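Long-range contacts in ribokinase (Cryptococcus neoformans var. grubii serotype A, PDB 6CW5), which probably phosphorylates D-ribose at O-5 with ATP and a divalent metal, most likely magnesium, giving D-ribose 5-phosphate and ADP: residues A[18-23]-A[144-149]; A[53-58]-A[282-287]. All coordinates share one frame; numbering follows the deposited sequence.

Interaction 1: residues A[18-23]-A[144-149]; sequences RGSVNI and QNEVPL. With GOL (glycerol), chain B.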
loop_
_atom_site.group_PDB
_atom_site.type_symbol
_atom_site.label_atom_id
_atom_site.label_comp_id
_atom_site.label_asym_id
_atom_site.label_seq_id
_atom_site.Cartn_x
_atom_site.Cartn_y
_atom_site.Cartn_z
ATOM N N ARG A 18 1.521 -13.026 -2.818
ATOM C CA ARG A 18 0.743 -11.802 -2.928
ATOM C C ARG A 18 1.112 -11.224 -4.287
ATOM O O ARG A 18 2.236 -10.739 -4.476
ATOM C CB ARG A 18 1.053 -10.834 -1.793
ATOM C CG ARG A 18 0.438 -9.442 -1.955
ATOM C CD ARG A 18 -1.093 -9.425 -1.951
ATOM N NE ARG A 18 -1.564 -8.063 -2.231
ATOM C CZ ARG A 18 -2.156 -7.700 -3.367
ATOM N NH1 ARG A 18 -2.449 -8.610 -4.295
ATOM N NH2 ARG A 18 -2.489 -6.426 -3.555
ATOM N N GLY A 19 0.207 -11.329 -5.255
ATOM C CA GLY A 19 0.629 -10.948 -6.594
ATOM C C GLY A 19 -0.500 -11.007 -7.596
ATOM O O GLY A 19 -1.674 -11.059 -7.247
ATOM N N SER A 20 -0.113 -10.999 -8.852
ATOM C CA SER A 20 -1.022 -10.710 -9.954
ATOM C C SER A 20 -1.564 -11.971 -10.601
ATOM O O SER A 20 -0.939 -13.035 -10.565
ATOM C CB SER A 20 -0.255 -9.901 -11.006
ATOM O OG SER A 20 0.896 -10.640 -11.407
ATOM N N VAL A 21 -2.707 -11.803 -11.282
ATOM C CA VAL A 21 -3.273 -12.773 -12.207
ATOM C C VAL A 21 -3.528 -12.043 -13.510
ATOM O O VAL A 21 -4.170 -10.989 -13.509
ATOM C CB VAL A 21 -4.582 -13.370 -11.673
ATOM C CG1 VAL A 21 -5.178 -14.385 -12.667
ATOM C CG2 VAL A 21 -4.326 -14.009 -10.309
ATOM N N ASN A 22 -3.018 -12.590 -14.616
ATOM C CA ASN A 22 -3.201 -11.993 -15.931
ATOM C C ASN A 22 -3.831 -12.998 -16.873
ATOM O O ASN A 22 -3.569 -14.204 -16.798
ATOM C CB ASN A 22 -1.878 -11.561 -16.576
ATOM C CG ASN A 22 -1.230 -10.393 -15.863
ATOM O OD1 ASN A 22 -1.899 -9.564 -15.263
ATOM N ND2 ASN A 22 0.064 -10.308 -15.978
ATOM N N ILE A 23 -4.649 -12.482 -17.772
ATOM C CA ILE A 23 -4.977 -13.210 -18.995
ATOM C C ILE A 23 -3.937 -12.771 -20.015
ATOM O O ILE A 23 -3.886 -11.596 -20.375
ATOM C CB ILE A 23 -6.405 -12.924 -19.460
ATOM C CG1 ILE A 23 -7.375 -13.421 -18.387
ATOM C CG2 ILE A 23 -6.665 -13.606 -20.814
ATOM C CD1 ILE A 23 -8.842 -13.067 -18.661
ATOM N N GLN A 144 6.065 -9.938 -6.273
ATOM C CA GLN A 144 6.663 -9.436 -7.511
ATOM C C GLN A 144 6.297 -7.976 -7.596
ATOM O O GLN A 144 6.226 -7.319 -6.559
ATOM C CB GLN A 144 6.164 -10.205 -8.738
ATOM C CG GLN A 144 6.210 -11.746 -8.529
ATOM C CD GLN A 144 4.934 -12.261 -7.884
ATOM O OE1 GLN A 144 3.874 -11.623 -7.987
ATOM N NE2 GLN A 144 5.023 -13.419 -7.204
ATOM N N ASN A 145 6.014 -7.456 -8.799
ATOM C CA ASN A 145 5.690 -6.034 -8.841
ATOM C C ASN A 145 4.545 -5.746 -9.802
ATOM O O ASN A 145 4.519 -4.680 -10.420
ATOM C CB ASN A 145 6.917 -5.178 -9.230
ATOM C CG ASN A 145 6.704 -3.676 -8.964
ATOM O OD1 ASN A 145 6.112 -3.296 -7.947
ATOM N ND2 ASN A 145 7.184 -2.813 -9.885
ATOM N N GLU A 146 3.586 -6.656 -9.926
ATOM C CA GLU A 146 2.446 -6.424 -10.815
ATOM C C GLU A 146 1.183 -6.032 -10.062
ATOM O O GLU A 146 0.096 -6.056 -10.657
ATOM C CB GLU A 146 2.159 -7.664 -11.676
ATOM C CG GLU A 146 3.254 -7.922 -12.715
ATOM C CD GLU A 146 2.963 -9.065 -13.686
ATOM O OE1 GLU A 146 2.148 -9.973 -13.374
ATOM O OE2 GLU A 146 3.611 -9.069 -14.765
ATOM N N VAL A 147 1.296 -5.725 -8.769
ATOM C CA VAL A 147 0.208 -5.190 -7.954
ATOM C C VAL A 147 0.707 -3.881 -7.359
ATOM O O VAL A 147 1.894 -3.548 -7.563
ATOM C CB VAL A 147 -0.238 -6.210 -6.886
ATOM C CG1 VAL A 147 -0.582 -7.525 -7.585
ATOM C CG2 VAL A 147 0.871 -6.427 -5.814
ATOM N N PRO A 148 -0.127 -3.098 -6.638
ATOM C CA PRO A 148 0.336 -1.783 -6.181
ATOM C C PRO A 148 1.533 -1.959 -5.279
ATOM O O PRO A 148 1.531 -2.826 -4.403
ATOM C CB PRO A 148 -0.857 -1.220 -5.386
ATOM C CG PRO A 148 -2.059 -1.893 -6.036
ATOM C CD PRO A 148 -1.569 -3.292 -6.343
ATOM N N LEU A 149 2.557 -1.124 -5.491
ATOM C CA LEU A 149 3.794 -1.333 -4.734
ATOM C C LEU A 149 3.550 -1.206 -3.237
ATOM O O LEU A 149 4.171 -1.913 -2.439
ATOM C CB LEU A 149 4.869 -0.344 -5.174
ATOM C CG LEU A 149 6.231 -0.443 -4.439
ATOM C CD1 LEU A 149 6.833 -1.843 -4.585
ATOM C CD2 LEU A 149 7.202 0.668 -4.984
HETATM C C1 GOL B . 3.432 -13.731 -17.516
HETATM O O1 GOL B . 2.486 -14.790 -17.836
HETATM C C2 GOL B . 2.752 -12.413 -17.954
HETATM O O2 GOL B . 1.455 -12.318 -17.469
HETATM C C3 GOL B . 3.639 -11.238 -17.502
HETATM O O3 GOL B . 3.680 -11.307 -16.079
HETATM O O HOH W 1 3.660 -8.612 -5.502
#

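Interaction 2: residues A[53-58]-A[282-287]; sequences ANQAFA and CFAGYF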
loop_
_atom_site.group_PDB
_atom_site.type_symbol
_atom_site.label_atom_id
_atom_site.label_comp_id
_atom_site.label_asym_id
_atom_site.label_seq_id
_atom_site.Cartn_x
_atom_site.Cartn_y
_atom_site.Cartn_z
ATOM N N ALA A 53 0.077 -15.662 -10.343
ATOM C CA ALA A 53 -0.517 -16.959 -10.651
ATOM C C ALA A 53 0.523 -17.965 -11.162
ATOM O O ALA A 53 0.481 -19.155 -10.800
ATOM C CB ALA A 53 -1.635 -16.778 -11.691
ATOM N N ASN A 54 1.414 -17.525 -12.060
ATOM C CA ASN A 54 2.444 -18.417 -12.602
ATOM C C ASN A 54 3.296 -18.991 -11.485
ATOM O O ASN A 54 3.584 -20.197 -11.451
ATOM C CB ASN A 54 3.381 -17.677 -13.576
ATOM C CG ASN A 54 2.752 -17.362 -14.913
ATOM O OD1 ASN A 54 1.708 -17.890 -15.263
ATOM N ND2 ASN A 54 3.408 -16.491 -15.678
ATOM N N GLN A 55 3.761 -18.117 -10.592
ATOM C CA GLN A 55 4.652 -18.563 -9.526
ATOM C C GLN A 55 3.895 -19.424 -8.514
ATOM O O GLN A 55 4.426 -20.429 -8.037
ATOM C CB GLN A 55 5.327 -17.347 -8.872
ATOM C CG GLN A 55 6.360 -16.741 -9.815
ATOM C CD GLN A 55 7.094 -15.489 -9.286
ATOM O OE1 GLN A 55 7.103 -15.194 -8.091
ATOM N NE2 GLN A 55 7.682 -14.739 -10.216
ATOM N N ALA A 56 2.634 -19.087 -8.221
ATOM C CA ALA A 56 1.850 -19.935 -7.317
ATOM C C ALA A 56 1.622 -21.314 -7.923
ATOM O O ALA A 56 1.709 -22.340 -7.232
ATOM C CB ALA A 56 0.503 -19.273 -7.000
ATOM N N PHE A 57 1.279 -21.342 -9.207
ATOM C CA PHE A 57 1.082 -22.596 -9.922
ATOM C C PHE A 57 2.333 -23.467 -9.857
ATOM O O PHE A 57 2.245 -24.695 -9.721
ATOM C CB PHE A 57 0.725 -22.274 -11.373
ATOM C CG PHE A 57 0.067 -23.391 -12.085
ATOM C CD1 PHE A 57 -1.289 -23.636 -11.909
ATOM C CD2 PHE A 57 0.795 -24.210 -12.938
ATOM C CE1 PHE A 57 -1.909 -24.673 -12.594
ATOM C CE2 PHE A 57 0.183 -25.261 -13.604
ATOM C CZ PHE A 57 -1.170 -25.488 -13.436
ATOM N N ALA A 58 3.507 -22.846 -9.985
ATOM C CA ALA A 58 4.756 -23.600 -9.939
ATOM C C ALA A 58 5.047 -24.109 -8.536
ATOM O O ALA A 58 5.520 -25.236 -8.377
ATOM C CB ALA A 58 5.913 -22.737 -10.456
ATOM N N CYS A 282 8.331 -20.053 -13.470
ATOM C CA CYS A 282 8.507 -21.451 -13.095
ATOM C C CYS A 282 9.680 -21.608 -12.136
ATOM O O CYS A 282 9.550 -22.202 -11.060
ATOM C CB CYS A 282 8.719 -22.299 -14.345
ATOM S SG CYS A 282 8.805 -24.049 -13.988
ATOM N N PHE A 283 10.836 -21.062 -12.507
ATOM C CA PHE A 283 12.003 -21.161 -11.641
ATOM C C PHE A 283 11.702 -20.641 -10.237
ATOM O O PHE A 283 12.002 -21.304 -9.236
ATOM C CB PHE A 283 13.178 -20.403 -12.265
ATOM C CG PHE A 283 14.429 -20.483 -11.451
ATOM C CD1 PHE A 283 15.318 -21.522 -11.643
ATOM C CD2 PHE A 283 14.711 -19.530 -10.487
ATOM C CE1 PHE A 283 16.478 -21.605 -10.881
ATOM C CE2 PHE A 283 15.852 -19.617 -9.724
ATOM C CZ PHE A 283 16.740 -20.654 -9.930
ATOM N N ALA A 284 11.079 -19.463 -10.143
ATOM C CA ALA A 284 10.829 -18.854 -8.839
ATOM C C ALA A 284 9.953 -19.741 -7.959
ATOM O O ALA A 284 10.233 -19.931 -6.770
ATOM C CB ALA A 284 10.169 -17.488 -9.024
ATOM N N GLY A 285 8.856 -20.262 -8.511
ATOM C CA GLY A 285 7.997 -21.124 -7.714
ATOM C C GLY A 285 8.674 -22.428 -7.306
ATOM O O GLY A 285 8.533 -22.882 -6.169
ATOM N N TYR A 286 9.423 -23.049 -8.224
ATOM C CA TYR A 286 10.178 -24.241 -7.847
ATOM C C TYR A 286 11.255 -23.922 -6.816
ATOM O O TYR A 286 11.527 -24.749 -5.936
ATOM C CB TYR A 286 10.804 -24.908 -9.082
ATOM C CG TYR A 286 9.971 -26.067 -9.578
ATOM C CD1 TYR A 286 10.285 -27.377 -9.212
ATOM C CD2 TYR A 286 8.835 -25.848 -10.365
ATOM C CE1 TYR A 286 9.501 -28.450 -9.636
ATOM C CE2 TYR A 286 8.041 -26.920 -10.797
ATOM C CZ TYR A 286 8.386 -28.214 -10.426
ATOM O OH TYR A 286 7.618 -29.285 -10.826
ATOM N N PHE A 287 11.869 -22.737 -6.897
ATOM C CA PHE A 287 12.862 -22.370 -5.892
ATOM C C PHE A 287 12.228 -22.240 -4.517
ATOM O O PHE A 287 12.755 -22.755 -3.531
ATOM C CB PHE A 287 13.558 -21.076 -6.296
ATOM C CG PHE A 287 14.529 -20.559 -5.262
ATOM C CD1 PHE A 287 15.752 -21.191 -5.063
ATOM C CD2 PHE A 287 14.227 -19.431 -4.506
ATOM C CE1 PHE A 287 16.661 -20.724 -4.124
ATOM C CE2 PHE A 287 15.120 -18.957 -3.560
ATOM C CZ PHE A 287 16.346 -19.605 -3.368
#

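Interaction 1: residues A[18-23]-A[144-149]
Ser20 and Glu146 meet because of their torsions: OG of Ser20 stands between its own N and carbonyl carbon (chi1 57°), while Glu146 runs on extended beyond CG (chi2 -175°) and brings its carboxylate alongside the serine. This is the predicted sugar pocket of a PfkB-family kinase, at the C-terminal ends of the neighbouring parallel strands 15-18 and 140-143, where residues 18-23 run on into strand 22-29 of the lid sheet and residues 144-149 lead into helix 149-161. Ser20 OG donates to Glu146 OE1; the modelled 2.4 Å is very short and its exact length doubtful. Separate bonds from the start of helix 51-61 hold both groups: OE1 accepts the backbone N-H of Lys51, and OG that of Gly52.

A glycerol, probably from the crystallisation liquor, lies in the predicted ribose site. Its O3 donates to Glu146 OE2 at 2.6 Å, and Asn22 ND2 gives an almost straight bond (178°) to its O2.

Val147 packs against both the Gly19 backbone and the Arg18 side chain. Val147 CG1 rests 3.5 Å from Gly19 C; CG2 lies over one face of the Arg18 guanidinium, toward its rim. Arg18 holds Ser151 OG and Asp69 O through NH2 and NH1. One water bridges the segments, donating to Arg18 O at 2.8 Å and accepting from Gln144 N at 2.9 Å.

Interaction 2: residues A[53-58]-A[282-287]
Gln55 and Ala58 of helix 51-61 face Ala284 and Gly285 of helix 279-292, in a close helix-helix crossing within the alpha/beta core of the ribokinase fold. The local axes come within 7.3 Å at a signed angle of -44°, a spacing made possible by small residues.

Backbone packing comes first. Gly285 presents its CA to Gln55 O at 3.7 Å and to Ala58 CB at 3.8 Å; it has no beta carbon, which is what lets the helices come this close. The methyl of Ala58 also reaches Cys282 O, at 3.7 Å, one turn earlier on the facing helix.

Side-chain van der Waals contacts are few. The CB of Ala284 abuts the carboxamide of Gln55, nearest CD at 3.7 Å, with OE1 and NE2 each 3.9 Å away. The one apolar pair is Ala58 with the Tyr286 ring, whose CD2 is 4.3 Å from Ala58 CB, while the tyrosine hydroxyl is bonded to Pro322 O.

Polar groups bond beyond the pair. Gln55 OE1 accepts from Gln144 NE2, and Gln55 NE2 donates to OD1 of Asp281, the predicted proton acceptor; Asn54 ND2 donates to OD2 of the same carboxylate.

No hydrogen bond joins the two segments themselves. Close van der Waals packing therefore sets their spacing, while the amides of Asn54 and Gln55 hold both oxygens of Asp281 and would be expected to fix the orientation of its carboxylate.

In the fold
Helix 51-61 is the shared element: its first turns complete interaction 1 and its flank makes interaction 2. The two centres lie 14 Å apart, yet their segments touch directly. Ala53 N lies 2.8 Å from Ser20 O, a probable hydrogen bond. A second probable one, 2.9 Å from Gln144 NE2 to Gln55 OE1, ties the loop of interaction 1 to the helix pair of interaction 2, beside Asp281. Interaction 1 supplies residues predicted to bind ribose, with Asp24, Gly50 and Lys51 also bonding the glycerol; interaction 2 sets the helix carrying the predicted catalytic base against the helix whose start is predicted to bind substrate. Together they join sugar recognition to the probable site of phosphoryl transfer.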